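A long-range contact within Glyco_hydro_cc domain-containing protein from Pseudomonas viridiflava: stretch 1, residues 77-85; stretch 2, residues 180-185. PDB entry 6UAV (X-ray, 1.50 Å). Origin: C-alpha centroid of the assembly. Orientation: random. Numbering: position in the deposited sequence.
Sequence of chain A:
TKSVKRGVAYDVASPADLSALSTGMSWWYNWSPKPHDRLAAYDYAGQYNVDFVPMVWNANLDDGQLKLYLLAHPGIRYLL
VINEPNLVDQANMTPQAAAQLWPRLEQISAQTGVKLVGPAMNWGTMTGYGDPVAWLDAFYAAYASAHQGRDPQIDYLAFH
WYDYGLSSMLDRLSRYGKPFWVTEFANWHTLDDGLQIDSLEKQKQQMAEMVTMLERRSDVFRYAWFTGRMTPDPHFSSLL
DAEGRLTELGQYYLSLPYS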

ATOM      1  N   ARG A  77      -6.786 -12.640   2.746  1.00 14.58           N
ATOM      2  CA  ARG A  77      -6.291 -12.824   4.128  1.00 15.24           C
ATOM      3  C   ARG A  77      -5.886 -11.513   4.780  1.00 14.00           C
ATOM      4  O   ARG A  77      -5.554 -11.535   5.951  1.00 13.33           O
ATOM      5  N   TYR A  78      -5.907 -10.408   4.050  1.00 13.52           N
ATOM      6  CA  TYR A  78      -5.419  -9.073   4.473  1.00 13.25           C
ATOM      7  C   TYR A  78      -6.421  -8.025   4.054  1.00 13.00           C
ATOM      8  O   TYR A  78      -7.054  -8.189   3.012  1.00 13.19           O
ATOM      9  N   LEU A  79      -6.559  -7.011   4.892  1.00 11.86           N
ATOM     10  CA  LEU A  79      -7.382  -5.833   4.623  1.00 11.64           C
ATOM     11  C   LEU A  79      -6.531  -4.601   4.878  1.00 11.54           C
ATOM     12  O   LEU A  79      -6.101  -4.399   6.015  1.00 11.24           O
ATOM     13  N   LEU A  80      -6.337  -3.778   3.859  1.00 11.02           N
ATOM     14  CA  LEU A  80      -5.618  -2.524   4.017  1.00 10.81           C
ATOM     15  C   LEU A  80      -6.591  -1.533   4.628  1.00 10.66           C
ATOM     16  O   LEU A  80      -7.783  -1.525   4.228  1.00 10.77           O
ATOM     17  N   VAL A  81      -6.114  -0.761   5.590  1.00 10.11           N
ATOM     18  CA  VAL A  81      -7.004   0.223   6.245  1.00 10.58           C
ATOM     19  C   VAL A  81      -6.333   1.578   6.383  1.00 10.89           C
ATOM     20  O   VAL A  81      -5.136   1.647   6.748  1.00 10.67           O
ATOM     21  N   ILE A  82      -7.142   2.606   6.171  1.00 11.33           N
ATOM     22  CA  ILE A  82      -6.862   4.034   6.457  1.00 12.10           C
ATOM     23  C   ILE A  82      -5.702   4.583   5.612  1.00 13.23           C
ATOM     24  O   ILE A  82      -4.535   4.454   5.998  1.00 12.53           O
ATOM     25  N   ASN A  83      -6.067   5.256   4.524  1.00 12.26           N
ATOM     26  CA  ASN A  83      -5.046   5.784   3.555  1.00 11.60           C
ATOM     27  C   ASN A  83      -4.527   7.155   3.978  1.00 11.55           C
ATOM     28  O   ASN A  83      -5.190   8.139   3.678  1.00 12.31           O
ATOM     29  N   GLU A  84      -3.366   7.227   4.626  1.00 11.44           N
ATOM     30  CA  GLU A  84      -2.712   8.513   4.978  1.00 11.41           C
ATOM     31  C   GLU A  84      -3.622   9.360   5.836  1.00 11.48           C
ATOM     32  O   GLU A  84      -4.050  10.452   5.452  1.00 10.98           O
ATOM     33  N   PRO A  85      -3.912   8.927   7.086  1.00 11.20           N
ATOM     34  CA  PRO A  85      -4.774   9.713   7.950  1.00 11.59           C
ATOM     35  C   PRO A  85      -4.241  11.089   8.286  1.00 12.25           C
ATOM     36  O   PRO A  85      -5.028  12.008   8.536  1.00 12.79           O
ATOM     37  N   PHE A 180       5.725  -4.415   8.176  1.00 12.74           N
ATOM     38  CA  PHE A 180       5.204  -3.383   7.262  1.00 12.34           C
ATOM     39  C   PHE A 180       4.718  -3.998   5.959  1.00 12.37           C
ATOM     40  O   PHE A 180       5.305  -5.002   5.488  1.00 12.42           O
ATOM     41  N   TRP A 181       3.782  -3.308   5.348  1.00 12.00           N
ATOM     42  CA  TRP A 181       3.601  -3.303   3.887  1.00 12.11           C
ATOM     43  C   TRP A 181       3.913  -1.882   3.416  1.00 11.89           C
ATOM     44  O   TRP A 181       3.337  -0.891   3.970  1.00 11.44           O
ATOM     45  N   VAL A 182       4.756  -1.738   2.391  1.00 11.81           N
ATOM     46  CA  VAL A 182       5.053  -0.388   1.866  1.00 11.38           C
ATOM     47  C   VAL A 182       4.173  -0.251   0.625  1.00 11.43           C
ATOM     48  O   VAL A 182       4.583  -0.729  -0.446  1.00 11.18           O
ATOM     49  N   THR A 183       3.001   0.381   0.757  1.00 10.99           N
ATOM     50  CA  THR A 183       1.915   0.164  -0.235  1.00 10.86           C
ATOM     51  C   THR A 183       1.896   1.249  -1.309  1.00 10.82           C
ATOM     52  O   THR A 183       1.069   1.190  -2.209  1.00 10.23           O
ATOM     53  N   GLU A 184       2.770   2.231  -1.192  1.00 10.90           N
ATOM     54  CA  GLU A 184       3.078   3.188  -2.274  1.00 10.91           C
ATOM     55  C   GLU A 184       4.547   3.566  -2.115  1.00 10.73           C
ATOM     56  O   GLU A 184       4.990   4.001  -1.008  1.00 10.54           O
ATOM     57  N   PHE A 185       5.308   3.429  -3.197  1.00 10.83           N
ATOM     58  CA  PHE A 185       6.678   3.981  -3.250  1.00 11.23           C
ATOM     59  C   PHE A 185       7.110   4.206  -4.683  1.00 11.82           C
ATOM     60  O   PHE A 185       6.572   3.643  -5.621  1.00 11.26           O
TER

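Residues that touch across the two stretches are at least 100 positions apart in sequence, and the strand 78-81 and the strand that begins at 180 run at 62° to each other with axes no closer than 10.7 Å. At that spacing the backbones do not pair, and no direct hydrogen bond joins the two stretches; side chains and two waters span the gap, and the two stretches bury 262 Å² against each other, both sides summed.

Arg77, an m rotamer at chi1, is exposed and remains out of reach of the second stretch. The contact begins at Tyr78, whose CA-to-CB bond points toward the other stretch. With chi1 in the m well and chi2 at -80°, its ring offers one face to Trp181, and Tyr78 CG lies 3.4 Å from Trp181 CZ2. The CA-to-CB bond of Trp181 likewise points toward stretch 1, with chi1 m and chi2 at 34°, and it has the largest area covered in this contact, 77 Å². The Tyr78 ring and the six-membered ring of Trp181 have centroids 5.1 Å apart and planes inclined at 56°, an oblique arrangement that still brings carbon atoms into close apolar contact.

Leu79 (t, p) points away and makes no contact, as expected from the alternation of side chains along a strand. Leu80 leaves the backbone sideways, but its m, t rotamer brings the end of the side chain nearer. Leu80 CD2 reaches both Trp181 CE3, at 3.9 Å, and Thr183 CG2, at 4.0 Å, so a single methyl group touches two side chains of the other stretch. The CA-to-CB bond of Thr183 points toward stretch 1 in the p rotamer, while its OG1 is hydrogen-bonded elsewhere in the structure.

Val81 and Ile82 are out of reach, and beyond them the contact becomes polar. Asn83 starts sideways, and its t rotamer, with chi2 at 71°, carries the amide closer to Glu184, an m, t rotamer whose CA-to-CB bond points toward stretch 1. Asn83 OD1 and Glu184 OE2 are 3.8 Å apart; the link is instead made by water 1, which accepts from Asn83 ND2 at 2.8 Å and donates to Glu184 OE2 at 2.5 Å.

The CA-to-CB bond of Glu84 (m, t) points toward stretch 2, and Glu84 OE2 lies just 4.3 Å from Glu184 OE1. Two carboxylates so close would repel if both were charged, but water 2 bridges them, donating to Glu84 OE2 at 2.8 Å and to Glu184 OE1 at 2.7 Å. Pro85, with a C-gamma endo pucker, lies beyond the contact.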

ATOM      1  CB  ARG A  77      -5.138 -13.819   4.147  1.00 17.90           C
ATOM      2  CG  ARG A  77      -5.498 -15.226   3.665  1.00 20.72           C
ATOM      3  CD  ARG A  77      -6.591 -15.918   4.460  1.00 24.15           C
ATOM      4  NE  ARG A  77      -6.136 -16.190   5.820  1.00 28.34           N
ATOM      5  CZ  ARG A  77      -6.901 -16.358   6.930  1.00 32.33           C
ATOM      6  NH1 ARG A  77      -6.308 -16.654   8.082  1.00 33.78           N
ATOM      7  NH2 ARG A  77      -8.226 -16.277   6.894  1.00 32.68           N
ATOM      8  CB  TYR A  78      -4.049  -8.799   3.841  1.00 13.81           C
ATOM      9  CG  TYR A  78      -3.020  -9.756   4.371  1.00 14.46           C
ATOM     10  CD1 TYR A  78      -2.433  -9.559   5.604  1.00 15.64           C
ATOM     11  CD2 TYR A  78      -2.661 -10.844   3.648  1.00 16.52           C
ATOM     12  CE1 TYR A  78      -1.524 -10.463   6.125  1.00 17.28           C
ATOM     13  CE2 TYR A  78      -1.755 -11.769   4.153  1.00 17.44           C
ATOM     14  CZ  TYR A  78      -1.180 -11.563   5.379  1.00 17.88           C
ATOM     15  OH  TYR A  78      -0.266 -12.470   5.867  1.00 21.62           O
ATOM     16  CB  LEU A  79      -8.614  -5.876   5.522  1.00 11.31           C
ATOM     17  CG  LEU A  79      -9.568  -4.698   5.353  1.00 10.94           C
ATOM     18  CD1 LEU A  79     -10.201  -4.713   3.947  1.00 11.13           C
ATOM     19  CD2 LEU A  79     -10.643  -4.686   6.459  1.00 11.62           C
ATOM     20  CB  LEU A  80      -5.186  -2.030   2.645  1.00 11.10           C
ATOM     21  CG  LEU A  80      -4.169  -2.928   1.950  1.00 11.80           C
ATOM     22  CD1 LEU A  80      -4.052  -2.498   0.481  1.00 12.08           C
ATOM     23  CD2 LEU A  80      -2.828  -2.879   2.650  1.00 12.16           C
ATOM     24  CB  VAL A  81      -7.511  -0.341   7.586  1.00 11.08           C
ATOM     25  CG1 VAL A  81      -8.339  -1.594   7.435  1.00 11.55           C
ATOM     26  CG2 VAL A  81      -6.397  -0.568   8.600  1.00 11.42           C
ATOM     27  CB  ILE A  82      -6.683   4.318   7.963  1.00 12.34           C
ATOM     28  CG1 ILE A  82      -7.804   3.651   8.797  1.00 13.27           C
ATOM     29  CG2 ILE A  82      -6.666   5.847   8.088  1.00 12.31           C
ATOM     30  CD1 ILE A  82      -8.037   4.175  10.190  1.00 14.79           C
ATOM     31  CB  ASN A  83      -5.615   5.876   2.150  1.00 12.07           C
ATOM     32  CG  ASN A  83      -4.487   6.058   1.156  1.00 11.85           C
ATOM     33  OD1 ASN A  83      -3.724   5.131   0.919  1.00 11.83           O
ATOM     34  ND2 ASN A  83      -4.382   7.246   0.582  1.00 12.55           N
ATOM     35  CB  GLU A  84      -2.282   9.210   3.684  1.00 11.66           C
ATOM     36  CG  GLU A  84      -1.123   8.455   3.014  1.00 11.70           C
ATOM     37  CD  GLU A  84      -0.442   9.257   1.913  1.00 12.59           C
ATOM     38  OE1 GLU A  84      -0.838  10.445   1.712  1.00 12.20           O
ATOM     39  OE2 GLU A  84       0.437   8.707   1.280  1.00 12.77           O
ATOM     40  CB  PRO A  85      -4.874   8.869   9.226  1.00 11.53           C
ATOM     41  CG  PRO A  85      -3.603   8.011   9.210  1.00 11.60           C
ATOM     42  CD  PRO A  85      -3.347   7.718   7.744  1.00 11.02           C
ATOM     43  CB  PHE A 180       6.276  -2.385   6.862  1.00 13.10           C
ATOM     44  CG  PHE A 180       6.922  -1.732   8.055  1.00 13.90           C
ATOM     45  CD1 PHE A 180       6.294  -0.666   8.656  1.00 14.91           C
ATOM     46  CD2 PHE A 180       8.193  -2.104   8.467  1.00 14.21           C
ATOM     47  CE1 PHE A 180       6.880  -0.031   9.737  1.00 16.27           C
ATOM     48  CE2 PHE A 180       8.793  -1.439   9.522  1.00 14.91           C
ATOM     49  CZ  PHE A 180       8.129  -0.405  10.156  1.00 15.58           C
ATOM     50  CB  TRP A 181       2.161  -3.673   3.514  1.00 12.04           C
ATOM     51  CG  TRP A 181       1.701  -5.075   3.796  1.00 12.15           C
ATOM     52  CD1 TRP A 181       2.012  -5.946   4.804  1.00 13.00           C
ATOM     53  CD2 TRP A 181       0.699  -5.735   3.001  1.00 12.47           C
ATOM     54  NE1 TRP A 181       1.274  -7.102   4.692  1.00 12.83           N
ATOM     55  CE2 TRP A 181       0.451  -6.989   3.596  1.00 12.75           C
ATOM     56  CE3 TRP A 181       0.035  -5.387   1.820  1.00 12.40           C
ATOM     57  CZ2 TRP A 181      -0.465  -7.898   3.053  1.00 13.05           C
ATOM     58  CZ3 TRP A 181      -0.871  -6.276   1.305  1.00 12.78           C
ATOM     59  CH2 TRP A 181      -1.132  -7.504   1.927  1.00 12.79           C
ATOM     60  CB  VAL A 182       6.555  -0.247   1.574  1.00 11.86           C
ATOM     61  CG1 VAL A 182       6.825   1.054   0.854  1.00 11.68           C
ATOM     62  CG2 VAL A 182       7.422  -0.357   2.841  1.00 12.62           C
ATOM     63  CB  THR A 183       0.575   0.014   0.495  1.00 10.90           C
ATOM     64  OG1 THR A 183       0.406   1.163   1.326  1.00 10.66           O
ATOM     65  CG2 THR A 183       0.553  -1.254   1.310  1.00 11.02           C
ATOM     66  CB  GLU A 184       2.304   4.509  -2.252  1.00 10.84           C
ATOM     67  CG  GLU A 184       0.801   4.346  -2.297  1.00 11.46           C
ATOM     68  CD  GLU A 184       0.018   5.625  -2.250  1.00 11.22           C
ATOM     69  OE1 GLU A 184       0.589   6.737  -2.483  1.00 11.64           O
ATOM     70  OE2 GLU A 184      -1.216   5.549  -1.925  1.00 12.30           O
ATOM     71  CB  PHE A 185       7.705   3.120  -2.524  1.00 11.47           C
ATOM     72  CG  PHE A 185       8.076   1.825  -3.167  1.00 11.39           C
ATOM     73  CD1 PHE A 185       7.155   0.818  -3.325  1.00 11.25           C
ATOM     74  CD2 PHE A 185       9.352   1.649  -3.694  1.00 11.84           C
ATOM     75  CE1 PHE A 185       7.488  -0.383  -3.933  1.00 11.43           C
ATOM     76  CE2 PHE A 185       9.704   0.444  -4.262  1.00 11.99           C
ATOM     77  CZ  PHE A 185       8.766  -0.555  -4.405  1.00 12.15           C
TER
HETATM   78  O   HOH W   1      -2.342   7.739  -1.319  1.00 16.50           O
HETATM   79  O   HOH W   2       0.036   9.182  -1.473  1.00 33.36           O